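Local coordinates for fructooligosaccharide ABC transporter substrate-binding protein FusA (PDB 5G5Y) that captures short- and long-chain fructooligosaccharides, with a preference for tetrasaccharides and larger, for import by the FusABC-MsmK transporter, of which it is the solute-binding part, at residues 79-84 / 311-315; 94-98 / 329-333; 419-423 / 482-486. One frame throughout, in Å; residues are numbered along the deposited sequence.

Interaction 1 of 3, residues 79-84 / 311-315; sequences GVIIPV and VITSV
Ile81 and Ile82 send their side chains to different parts of 311-315. The Ile81 side chain crosses that of Val311 at a slant, methyl on methyl, with CG2 of Ile81 3.7 Å from CG2 of Val311; Leu72 of helix 69-77 touches both residues. Ile82 turns its CB toward 311-315, and its CG1 lies between the backbone N and the carbonyl carbon (chi1 64°), which sets CD1 3.7 Å from Ile312 CG2. The other branch of Ile312 reaches on to Val84, CD1 to CG1 4.1 Å, while Leu319 of helix 319-329 packs on both Ile82 and Ile312. Two backbone bonds fix the register: Ile82 N gives to Ile312 O at 3.0 Å, and Ser314 N gives to Val80 O at 2.8 Å. A water bonded to Ile82 O and Ile312 N extends the pairing. Thr313 turns its CB away, and its OG1 is held by Pro59 O. Opposite Thr313, Ile81 makes a single beta bridge, by which the loop following the Schellman motif at Gly79 docks beside strand 310-312, an outermost strand of a four-stranded mixed sheet.

Interaction 2 of 3, residues 94-98 / 329-333; sequences NLKKI and QYAPL
The N-terminal part of helix 93-101 lies against the bend that leads into helix 332-340, where Asn94 and Tyr330 bring their CA atoms to 5.6 Å and Ala331 holds the N-cap position. Tyr330 carries most of the contact. Its ring runs alongside Leu95, both side chains pointing the same way, and Leu95 CD1 sits over the centre of one ring face, 4.0 Å from the ring centroid and only 8° off its normal, a CH-pi contact. The second methyl, Leu95 CD2, reaches Tyr330 CE2 at 4.0 Å. Chi1 of Leu95 is -180°, which swings CG away from the backbone N and lays the chain beside the ring. Ile98, one turn further on, comes across Tyr330 at about a right angle and sets its CD1 3.8 Å from Tyr330 CD1, obliquely to the ring. Asn94 lays its CB against the Tyr330 carbonyl group, and its ND2 packs 3.7 Å from Ala331 CB. Tyr330 OH bonds to Pro120 O, while Asp327 accepts from the backbone N atoms of Asn94 and Leu95. The contact thus joins helix 93-101 to the link between helices 319-329 and 332-340, near the substrate-binding Lys309. Cohesion across the two segments is mainly dispersion and CH-pi attraction, with the buried phenol satisfied by Pro120 and helix 93-101 tied near its start by Asp327.

Interaction 3 of 3, residues 419-423 / 482-486; sequences VNNYP and KQKYY
Tyr422 slides past Tyr486 in the opposite direction, its CE1 4.0 Å from Tyr486 CB, and brings its hydroxyl to helix 475-492. The CG of Tyr422 stands anti to the backbone N (chi1 -168°), which carries OH out to the Lys482 carbonyl; OH donates to Lys482 O at 2.8 Å. This bond lies in the carbonyl plane on a lone pair, with a C=O...donor angle of 112°, and Lys482 O meets the tyrosine ring at its edge. The same oxygen accepts the helical bond from Tyr486 N at 3.0 Å, and thus serves the helix and the loop together. Around the phenol, Tyr485 CB lies 3.6 Å from Tyr422 OH, and the Lys482 side chain, bent at chi2, crosses the Tyr422 side chain at about a right angle with CD 3.7 Å from Tyr422 CZ. Pro423 folds back on its neighbour, with CD over one face of the Tyr422 ring toward the rim, and the same CD abuts the edge of the Tyr486 ring, 3.7 Å from CD1. At the far end of that ring, Asn420 ND2 comes within 3.2 Å of Tyr486 OH, at an angle too poor for a hydrogen bond, the amide and ring planes 66° apart. Val218 of strand 218-220 packs on both tyrosines. The buried phenol of Tyr422 thus spends its proton on a helical carbonyl that already has a backbone donor, a polar bond bordered by aliphatic carbons of Lys482 and Tyr485 that joins the loop to the helix.

Interactions 1 and 2 cross along the chain and lie on the same side of its centre, their centres 21 Å apart and nearest atoms about 7 Å; helix 319-329 links them, packing on Ile82 and Ile312 and running toward Tyr330. Both lie near the substrate-binding Lys309, whose side chain is about 8 Å from that of Val311 and about 7 Å from that of Tyr330. Interaction 3 follows later in sequence, its nearest atoms about 17 Å from interaction 1 and about 16 Å from interaction 2. It lies near a calcium site: the Lys482 side chain is about 8 Å from that of the calcium-binding Phe220 and about 12 Å from a calcium ion.

Interaction 1 of 3, residues 79-84 / 311-315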
ATOM      1  N   GLY A  79      -2.954 -12.355 -27.507  1.00 29.77           N
ATOM      2  CA  GLY A  79      -1.800 -13.249 -27.660  1.00 28.85           C
ATOM      3  C   GLY A  79      -0.439 -12.555 -27.597  1.00 26.55           C
ATOM      4  O   GLY A  79       0.548 -13.111 -28.059  1.00 30.62           O
ATOM      5  N   VAL A  80      -0.366 -11.367 -27.015  1.00 23.14           N
ATOM      6  CA  VAL A  80       0.935 -10.692 -26.795  1.00 22.06           C
ATOM      7  C   VAL A  80       1.749 -11.406 -25.698  1.00 20.60           C
ATOM      8  O   VAL A  80       2.976 -11.592 -25.833  1.00 18.75           O
ATOM      9  CB  VAL A  80       0.715  -9.207 -26.464  1.00 23.07           C
ATOM     10  CG1 VAL A  80       1.984  -8.524 -25.974  1.00 23.20           C
ATOM     11  CG2 VAL A  80       0.137  -8.498 -27.691  1.00 24.54           C
ATOM     12  N   ILE A  81       1.054 -11.830 -24.650  1.00 18.88           N
ATOM     13  CA  ILE A  81       1.695 -12.553 -23.550  1.00 21.14           C
ATOM     14  C   ILE A  81       1.109 -13.931 -23.495  1.00 20.55           C
ATOM     15  O   ILE A  81       0.007 -14.129 -23.971  1.00 22.44           O
ATOM     16  CB  ILE A  81       1.566 -11.827 -22.187  1.00 20.64           C
ATOM     17  CG1 ILE A  81       0.108 -11.692 -21.700  1.00 23.22           C
ATOM     18  CG2 ILE A  81       2.239 -10.462 -22.288  1.00 20.73           C
ATOM     19  CD1 ILE A  81      -0.051 -11.060 -20.325  1.00 22.87           C
ATOM     20  N   ILE A  82       1.800 -14.851 -22.836  1.00 19.42           N
ATOM     21  CA  ILE A  82       1.371 -16.240 -22.766  1.00 19.66           C
ATOM     22  C   ILE A  82       1.014 -16.671 -21.337  1.00 19.89           C
ATOM     23  O   ILE A  82       1.502 -16.061 -20.351  1.00 17.98           O
ATOM     24  CB  ILE A  82       2.451 -17.192 -23.315  1.00 20.31           C
ATOM     25  CG1 ILE A  82       3.747 -17.156 -22.472  1.00 20.72           C
ATOM     26  CG2 ILE A  82       2.737 -16.809 -24.768  1.00 22.61           C
ATOM     27  CD1 ILE A  82       4.692 -18.319 -22.726  1.00 20.81           C
ATOM     28  N   PRO A  83       0.166 -17.722 -21.218  1.00 20.03           N
ATOM     29  CA  PRO A  83      -0.035 -18.324 -19.911  1.00 19.06           C
ATOM     30  C   PRO A  83       1.240 -19.022 -19.429  1.00 18.60           C
ATOM     31  O   PRO A  83       1.956 -19.636 -20.224  1.00 18.40           O
ATOM     32  CB  PRO A  83      -1.173 -19.336 -20.136  1.00 21.48           C
ATOM     33  CG  PRO A  83      -1.711 -19.073 -21.495  1.00 22.59           C
ATOM     34  CD  PRO A  83      -0.613 -18.403 -22.273  1.00 21.05           C
ATOM     35  N   VAL A  84       1.507 -18.933 -18.133  1.00 17.96           N
ATOM     36  CA  VAL A  84       2.750 -19.443 -17.547  1.00 18.64           C
ATOM     37  C   VAL A  84       2.566 -20.487 -16.436  1.00 18.03           C
ATOM     38  O   VAL A  84       3.562 -20.905 -15.849  1.00 18.60           O
ATOM     39  CB  VAL A  84       3.593 -18.283 -16.965  1.00 17.83           C
ATOM     40  CG1 VAL A  84       3.896 -17.264 -18.041  1.00 18.17           C
ATOM     41  CG2 VAL A  84       2.878 -17.617 -15.792  1.00 18.49           C
ATOM     42  N   VAL A 311       6.021 -10.450 -17.406  1.00 14.07           N
ATOM     43  CA  VAL A 311       5.234 -11.243 -18.337  1.00 14.52           C
ATOM     44  C   VAL A 311       6.169 -11.831 -19.418  1.00 14.82           C
ATOM     45  O   VAL A 311       7.239 -11.306 -19.682  1.00 13.97           O
ATOM     46  CB  VAL A 311       4.128 -10.442 -19.015  1.00 14.64           C
ATOM     47  CG1 VAL A 311       3.069  -9.982 -18.018  1.00 14.63           C
ATOM     48  CG2 VAL A 311       4.667  -9.238 -19.776  1.00 14.42           C
ATOM     49  N   ILE A 312       5.750 -12.929 -20.021  1.00 15.54           N
ATOM     50  CA  ILE A 312       6.525 -13.576 -21.059  1.00 15.30           C
ATOM     51  C   ILE A 312       5.752 -13.387 -22.361  1.00 15.75           C
ATOM     52  O   ILE A 312       4.537 -13.677 -22.427  1.00 15.31           O
ATOM     53  CB  ILE A 312       6.720 -15.052 -20.732  1.00 15.70           C
ATOM     54  CG1 ILE A 312       7.639 -15.195 -19.504  1.00 15.44           C
ATOM     55  CG2 ILE A 312       7.278 -15.798 -21.969  1.00 16.54           C
ATOM     56  CD1 ILE A 312       7.837 -16.647 -19.066  1.00 15.80           C
ATOM     57  N   THR A 313       6.447 -12.925 -23.401  1.00 17.05           N
ATOM     58  CA  THR A 313       5.768 -12.623 -24.662  1.00 19.36           C
ATOM     59  C   THR A 313       5.625 -13.832 -25.551  1.00 19.16           C
ATOM     60  O   THR A 313       6.350 -14.840 -25.405  1.00 18.98           O
ATOM     61  CB  THR A 313       6.491 -11.565 -25.494  1.00 19.53           C
ATOM     62  OG1 THR A 313       7.725 -12.117 -25.944  1.00 21.88           O
ATOM     63  CG2 THR A 313       6.746 -10.337 -24.686  1.00 20.61           C
ATOM     64  N   SER A 314       4.735 -13.688 -26.527  1.00 20.83           N
ATOM     65  CA  SER A 314       4.524 -14.735 -27.537  1.00 23.99           C
ATOM     66  C   SER A 314       5.686 -14.983 -28.498  1.00 23.92           C
ATOM     67  O   SER A 314       5.604 -15.959 -29.258  1.00 24.55           O
ATOM     68  CB  SER A 314       3.283 -14.406 -28.379  1.00 25.77           C
ATOM     69  OG  SER A 314       3.514 -13.203 -29.071  1.00 25.15           O
ATOM     70  N   VAL A 315       6.726 -14.130 -28.492  1.00 21.81           N
ATOM     71  CA  VAL A 315       7.914 -14.327 -29.355  1.00 22.89           C
ATOM     72  C   VAL A 315       9.053 -15.051 -28.677  1.00 22.00           C
ATOM     73  O   VAL A 315      10.070 -15.310 -29.297  1.00 23.05           O
ATOM     74  CB  VAL A 315       8.450 -13.014 -30.000  1.00 24.02           C
ATOM     75  CG1 VAL A 315       7.369 -12.356 -30.861  1.00 24.42           C
ATOM     76  CG2 VAL A 315       9.019 -12.032 -28.984  1.00 23.59           C
TER
HETATM   77  O   HOH W   1       3.192 -14.002 -19.551  1.00 14.67           O

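Interaction 2 of 3, residues 94-98 / 329-333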
ATOM      1  N   ASN A  94      11.435 -22.678  -6.631  1.00 15.48           N
ATOM      2  CA  ASN A  94      11.412 -21.599  -5.618  1.00 15.02           C
ATOM      3  C   ASN A  94      10.010 -20.984  -5.504  1.00 14.50           C
ATOM      4  O   ASN A  94       9.486 -20.823  -4.423  1.00 14.31           O
ATOM      5  CB  ASN A  94      12.479 -20.495  -5.863  1.00 15.88           C
ATOM      6  CG  ASN A  94      13.901 -21.019  -5.826  1.00 17.62           C
ATOM      7  OD1 ASN A  94      14.208 -21.911  -5.046  1.00 19.96           O
ATOM      8  ND2 ASN A  94      14.772 -20.467  -6.645  1.00 16.85           N
ATOM      9  N   LEU A  95       9.414 -20.642  -6.630  1.00 14.39           N
ATOM     10  CA  LEU A  95       8.082 -20.084  -6.672  1.00 14.57           C
ATOM     11  C   LEU A  95       7.064 -21.133  -6.208  1.00 15.99           C
ATOM     12  O   LEU A  95       6.160 -20.826  -5.456  1.00 14.38           O
ATOM     13  CB  LEU A  95       7.754 -19.592  -8.076  1.00 14.63           C
ATOM     14  CG  LEU A  95       6.352 -18.972  -8.244  1.00 15.17           C
ATOM     15  CD1 LEU A  95       6.062 -17.856  -7.266  1.00 16.34           C
ATOM     16  CD2 LEU A  95       6.254 -18.438  -9.646  1.00 15.84           C
ATOM     17  N   LYS A  96       7.252 -22.390  -6.577  1.00 16.42           N
ATOM     18  CA  LYS A  96       6.329 -23.431  -6.067  1.00 18.50           C
ATOM     19  C   LYS A  96       6.358 -23.577  -4.532  1.00 18.87           C
ATOM     20  O   LYS A  96       5.315 -23.843  -3.903  1.00 18.48           O
ATOM     21  CB  LYS A  96       6.627 -24.783  -6.715  1.00 20.24           C
ATOM     22  CG  LYS A  96       6.096 -24.892  -8.108  1.00 22.84           C
ATOM     23  CD  LYS A  96       6.769 -26.052  -8.849  1.00 27.13           C
ATOM     24  CE  LYS A  96       6.232 -27.405  -8.447  1.00 29.94           C
ATOM     25  NZ  LYS A  96       7.120 -28.446  -9.070  1.00 31.92           N
ATOM     26  N   LYS A  97       7.535 -23.398  -3.927  1.00 17.50           N
ATOM     27  CA  LYS A  97       7.656 -23.447  -2.471  1.00 20.18           C
ATOM     28  C   LYS A  97       6.916 -22.272  -1.777  1.00 19.16           C
ATOM     29  O   LYS A  97       6.296 -22.425  -0.746  1.00 17.83           O
ATOM     30  CB  LYS A  97       9.118 -23.450  -2.048  1.00 22.86           C
ATOM     31  CG  LYS A  97       9.289 -23.718  -0.558  1.00 27.47           C
ATOM     32  CD  LYS A  97      10.748 -23.795  -0.153  1.00 31.70           C
ATOM     33  CE  LYS A  97      10.872 -23.820   1.366  1.00 35.25           C
ATOM     34  NZ  LYS A  97      12.294 -24.085   1.717  1.00 38.94           N
ATOM     35  N   ILE A  98       7.011 -21.096  -2.356  1.00 16.82           N
ATOM     36  CA  ILE A  98       6.251 -19.928  -1.883  1.00 16.01           C
ATOM     37  C   ILE A  98       4.745 -20.203  -1.964  1.00 17.40           C
ATOM     38  O   ILE A  98       4.021 -19.963  -0.957  1.00 18.88           O
ATOM     39  CB  ILE A  98       6.654 -18.660  -2.673  1.00 15.74           C
ATOM     40  CG1 ILE A  98       8.108 -18.280  -2.378  1.00 16.31           C
ATOM     41  CG2 ILE A  98       5.769 -17.448  -2.348  1.00 16.06           C
ATOM     42  CD1 ILE A  98       8.797 -17.575  -3.512  1.00 16.86           C
ATOM     43  N   GLN A 329      15.018 -15.540  -9.247  1.00 12.41           N
ATOM     44  CA  GLN A 329      14.653 -14.278  -8.586  1.00 13.49           C
ATOM     45  C   GLN A 329      13.832 -14.522  -7.310  1.00 13.02           C
ATOM     46  O   GLN A 329      13.851 -13.673  -6.416  1.00 13.54           O
ATOM     47  CB  GLN A 329      13.905 -13.329  -9.489  1.00 13.76           C
ATOM     48  CG  GLN A 329      14.458 -13.206 -10.902  1.00 15.06           C
ATOM     49  CD  GLN A 329      15.972 -13.007 -10.945  1.00 16.28           C
ATOM     50  OE1 GLN A 329      16.510 -12.135 -10.272  1.00 16.81           O
ATOM     51  NE2 GLN A 329      16.670 -13.847 -11.719  1.00 17.37           N
ATOM     52  N   TYR A 330      13.142 -15.667  -7.248  1.00 12.27           N
ATOM     53  CA  TYR A 330      12.338 -16.098  -6.110  1.00 13.17           C
ATOM     54  C   TYR A 330      13.097 -16.881  -5.033  1.00 14.25           C
ATOM     55  O   TYR A 330      12.519 -17.206  -4.002  1.00 14.79           O
ATOM     56  CB  TYR A 330      11.128 -16.916  -6.597  1.00 12.88           C
ATOM     57  CG  TYR A 330      10.064 -16.088  -7.234  1.00 12.26           C
ATOM     58  CD1 TYR A 330       9.262 -15.221  -6.465  1.00 12.28           C
ATOM     59  CD2 TYR A 330       9.825 -16.156  -8.595  1.00 11.78           C
ATOM     60  CE1 TYR A 330       8.275 -14.442  -7.058  1.00 11.78           C
ATOM     61  CE2 TYR A 330       8.810 -15.399  -9.200  1.00 12.72           C
ATOM     62  CZ  TYR A 330       8.038 -14.542  -8.418  1.00 12.68           C
ATOM     63  OH  TYR A 330       7.054 -13.780  -9.016  1.00 12.65           O
ATOM     64  N   ALA A 331      14.387 -17.202  -5.253  1.00 14.78           N
ATOM     65  CA  ALA A 331      15.237 -17.663  -4.147  1.00 14.72           C
ATOM     66  C   ALA A 331      15.239 -16.548  -3.086  1.00 14.90           C
ATOM     67  O   ALA A 331      15.410 -15.369  -3.432  1.00 14.20           O
ATOM     68  CB  ALA A 331      16.664 -17.974  -4.624  1.00 15.36           C
ATOM     69  N   PRO A 332      15.003 -16.889  -1.812  1.00 14.37           N
ATOM     70  CA  PRO A 332      14.825 -15.864  -0.748  1.00 14.89           C
ATOM     71  C   PRO A 332      15.911 -14.760  -0.692  1.00 15.15           C
ATOM     72  O   PRO A 332      15.588 -13.568  -0.670  1.00 13.68           O
ATOM     73  CB  PRO A 332      14.839 -16.698   0.525  1.00 15.21           C
ATOM     74  CG  PRO A 332      14.252 -17.995   0.080  1.00 15.81           C
ATOM     75  CD  PRO A 332      14.807 -18.255  -1.281  1.00 14.96           C
ATOM     76  N   LEU A 333      17.194 -15.148  -0.701  1.00 16.84           N
ATOM     77  CA  LEU A 333      18.279 -14.125  -0.667  1.00 18.17           C
ATOM     78  C   LEU A 333      18.278 -13.231  -1.909  1.00 15.52           C
ATOM     79  O   LEU A 333      18.625 -12.037  -1.849  1.00 14.37           O
ATOM     80  CB  LEU A 333      19.658 -14.764  -0.502  1.00 20.92           C
ATOM     81  CG  LEU A 333      20.136 -15.004   0.938  1.00 24.64           C
ATOM     82  CD1 LEU A 333      21.399 -15.864   0.873  1.00 27.77           C
ATOM     83  CD2 LEU A 333      20.438 -13.726   1.704  1.00 25.78           C
TER

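Interaction 3 of 3, residues 419-423 / 482-486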
ATOM      1  N   VAL A 419     -11.896 -10.773  10.893  1.00 11.55           N
ATOM      2  CA  VAL A 419     -11.029 -11.913  10.528  1.00 11.24           C
ATOM      3  C   VAL A 419     -10.323 -11.627   9.187  1.00 12.09           C
ATOM      4  O   VAL A 419      -9.095 -11.869   9.007  1.00 11.81           O
ATOM      5  CB  VAL A 419     -11.839 -13.238  10.426  1.00 11.30           C
ATOM      6  CG1 VAL A 419     -10.963 -14.382   9.913  1.00 11.66           C
ATOM      7  CG2 VAL A 419     -12.487 -13.670  11.731  1.00 11.56           C
ATOM      8  N   ASN A 420     -11.109 -11.093   8.253  1.00 11.58           N
ATOM      9  CA  ASN A 420     -10.667 -10.873   6.901  1.00 12.23           C
ATOM     10  C   ASN A 420     -10.742  -9.441   6.474  1.00 11.58           C
ATOM     11  O   ASN A 420     -11.531  -8.656   6.988  1.00 11.23           O
ATOM     12  CB  ASN A 420     -11.491 -11.729   5.930  1.00 13.02           C
ATOM     13  CG  ASN A 420     -11.115 -13.218   6.032  1.00 15.30           C
ATOM     14  OD1 ASN A 420      -9.956 -13.589   5.859  1.00 18.89           O
ATOM     15  ND2 ASN A 420     -12.044 -14.018   6.391  1.00 16.30           N
ATOM     16  N   ASN A 421      -9.910  -9.131   5.491  1.00 12.28           N
ATOM     17  CA  ASN A 421     -10.091  -7.914   4.648  1.00 11.98           C
ATOM     18  C   ASN A 421     -10.463  -8.377   3.222  1.00 12.17           C
ATOM     19  O   ASN A 421     -10.742  -9.564   3.016  1.00 12.16           O
ATOM     20  CB  ASN A 421      -8.873  -6.978   4.707  1.00 12.36           C
ATOM     21  CG  ASN A 421      -7.615  -7.588   4.129  1.00 13.32           C
ATOM     22  OD1 ASN A 421      -7.637  -8.720   3.668  1.00 13.84           O
ATOM     23  ND2 ASN A 421      -6.519  -6.831   4.127  1.00 14.16           N
ATOM     24  N   TYR A 422     -10.563  -7.436   2.282  1.00 11.70           N
ATOM     25  CA  TYR A 422     -11.026  -7.757   0.918  1.00 12.65           C
ATOM     26  C   TYR A 422      -9.806  -8.135   0.064  1.00 13.99           C
ATOM     27  O   TYR A 422      -8.864  -7.319  -0.040  1.00 14.68           O
ATOM     28  CB  TYR A 422     -11.763  -6.565   0.256  1.00 12.77           C
ATOM     29  CG  TYR A 422     -12.468  -7.071  -1.002  1.00 13.03           C
ATOM     30  CD1 TYR A 422     -13.681  -7.716  -0.908  1.00 13.07           C
ATOM     31  CD2 TYR A 422     -11.867  -6.992  -2.257  1.00 14.24           C
ATOM     32  CE1 TYR A 422     -14.299  -8.242  -2.041  1.00 14.01           C
ATOM     33  CE2 TYR A 422     -12.472  -7.541  -3.395  1.00 14.92           C
ATOM     34  CZ  TYR A 422     -13.674  -8.171  -3.276  1.00 14.50           C
ATOM     35  OH  TYR A 422     -14.286  -8.673  -4.418  1.00 16.12           O
ATOM     36  N   PRO A 423      -9.815  -9.326  -0.560  1.00 15.14           N
ATOM     37  CA  PRO A 423      -8.627  -9.795  -1.256  1.00 16.58           C
ATOM     38  C   PRO A 423      -8.441  -9.141  -2.642  1.00 20.28           C
ATOM     39  O   PRO A 423      -9.412  -8.771  -3.302  1.00 21.48           O
ATOM     40  CB  PRO A 423      -8.868 -11.292  -1.383  1.00 16.77           C
ATOM     41  CG  PRO A 423     -10.343 -11.420  -1.453  1.00 16.48           C
ATOM     42  CD  PRO A 423     -10.904 -10.329  -0.596  1.00 15.40           C
ATOM     43  N   LYS A 482     -18.463  -7.523  -5.956  1.00 13.79           N
ATOM     44  CA  LYS A 482     -17.438  -7.698  -4.929  1.00 14.38           C
ATOM     45  C   LYS A 482     -17.686  -8.972  -4.124  1.00 14.84           C
ATOM     46  O   LYS A 482     -16.752  -9.753  -3.827  1.00 14.32           O
ATOM     47  CB  LYS A 482     -17.351  -6.457  -4.041  1.00 14.73           C
ATOM     48  CG  LYS A 482     -16.804  -5.193  -4.734  1.00 15.08           C
ATOM     49  CD  LYS A 482     -15.296  -5.231  -4.885  1.00 15.70           C
ATOM     50  CE  LYS A 482     -14.745  -4.012  -5.625  1.00 18.31           C
ATOM     51  NZ  LYS A 482     -13.251  -4.026  -5.612  1.00 19.08           N
ATOM     52  N   GLN A 483     -18.951  -9.214  -3.779  1.00 14.68           N
ATOM     53  CA  GLN A 483     -19.307 -10.409  -3.028  1.00 15.13           C
ATOM     54  C   GLN A 483     -19.065 -11.657  -3.853  1.00 15.80           C
ATOM     55  O   GLN A 483     -18.624 -12.657  -3.323  1.00 15.21           O
ATOM     56  CB  GLN A 483     -20.788 -10.358  -2.571  1.00 15.82           C
ATOM     57  CG  GLN A 483     -21.182 -11.436  -1.614  1.00 16.16           C
ATOM     58  CD  GLN A 483     -20.545 -11.260  -0.255  1.00 17.16           C
ATOM     59  OE1 GLN A 483     -20.777 -10.263   0.407  1.00 16.08           O
ATOM     60  NE2 GLN A 483     -19.790 -12.260   0.194  1.00 18.31           N
ATOM     61  N   LYS A 484     -19.378 -11.615  -5.152  1.00 15.88           N
ATOM     62  CA  LYS A 484     -19.124 -12.745  -6.009  1.00 17.63           C
ATOM     63  C   LYS A 484     -17.645 -13.168  -5.995  1.00 16.10           C
ATOM     64  O   LYS A 484     -17.315 -14.339  -5.806  1.00 16.75           O
ATOM     65  CB  LYS A 484     -19.601 -12.436  -7.436  1.00 19.32           C
ATOM     66  CG  LYS A 484     -19.370 -13.532  -8.476  1.00 21.34           C
ATOM     67  CD  LYS A 484     -19.868 -13.087  -9.855  1.00 23.02           C
ATOM     68  CE  LYS A 484     -18.903 -12.121 -10.517  1.00 24.00           C
ATOM     69  NZ  LYS A 484     -19.269 -11.799 -11.926  1.00 24.71           N
ATOM     70  N   TYR A 485     -16.758 -12.224  -6.213  1.00 15.53           N
ATOM     71  CA  TYR A 485     -15.337 -12.540  -6.188  1.00 15.04           C
ATOM     72  C   TYR A 485     -14.826 -12.959  -4.801  1.00 14.33           C
ATOM     73  O   TYR A 485     -13.946 -13.817  -4.715  1.00 14.82           O
ATOM     74  CB  TYR A 485     -14.518 -11.396  -6.767  1.00 15.36           C
ATOM     75  CG  TYR A 485     -14.648 -11.327  -8.262  1.00 15.93           C
ATOM     76  CD1 TYR A 485     -13.904 -12.180  -9.074  1.00 16.58           C
ATOM     77  CD2 TYR A 485     -15.544 -10.445  -8.870  1.00 16.45           C
ATOM     78  CE1 TYR A 485     -14.037 -12.152 -10.443  1.00 17.97           C
ATOM     79  CE2 TYR A 485     -15.670 -10.398 -10.244  1.00 17.17           C
ATOM     80  CZ  TYR A 485     -14.928 -11.273 -11.028  1.00 17.52           C
ATOM     81  OH  TYR A 485     -15.050 -11.269 -12.412  1.00 18.93           O
ATOM     82  N   TYR A 486     -15.388 -12.378  -3.744  1.00 15.03           N
ATOM     83  CA  TYR A 486     -15.032 -12.772  -2.376  1.00 15.10           C
ATOM     84  C   TYR A 486     -15.368 -14.241  -2.129  1.00 16.85           C
ATOM     85  O   TYR A 486     -14.521 -15.024  -1.635  1.00 15.98           O
ATOM     86  CB  TYR A 486     -15.701 -11.873  -1.335  1.00 14.43           C
ATOM     87  CG  TYR A 486     -15.259 -12.254   0.050  1.00 13.48           C
ATOM     88  CD1 TYR A 486     -14.030 -11.850   0.519  1.00 15.16           C
ATOM     89  CD2 TYR A 486     -16.027 -13.081   0.873  1.00 13.99           C
ATOM     90  CE1 TYR A 486     -13.574 -12.213   1.771  1.00 14.49           C
ATOM     91  CE2 TYR A 486     -15.567 -13.451   2.162  1.00 15.46           C
ATOM     92  CZ  TYR A 486     -14.316 -13.008   2.583  1.00 15.21           C
ATOM     93  OH  TYR A 486     -13.731 -13.322   3.817  1.00 17.73           O
TER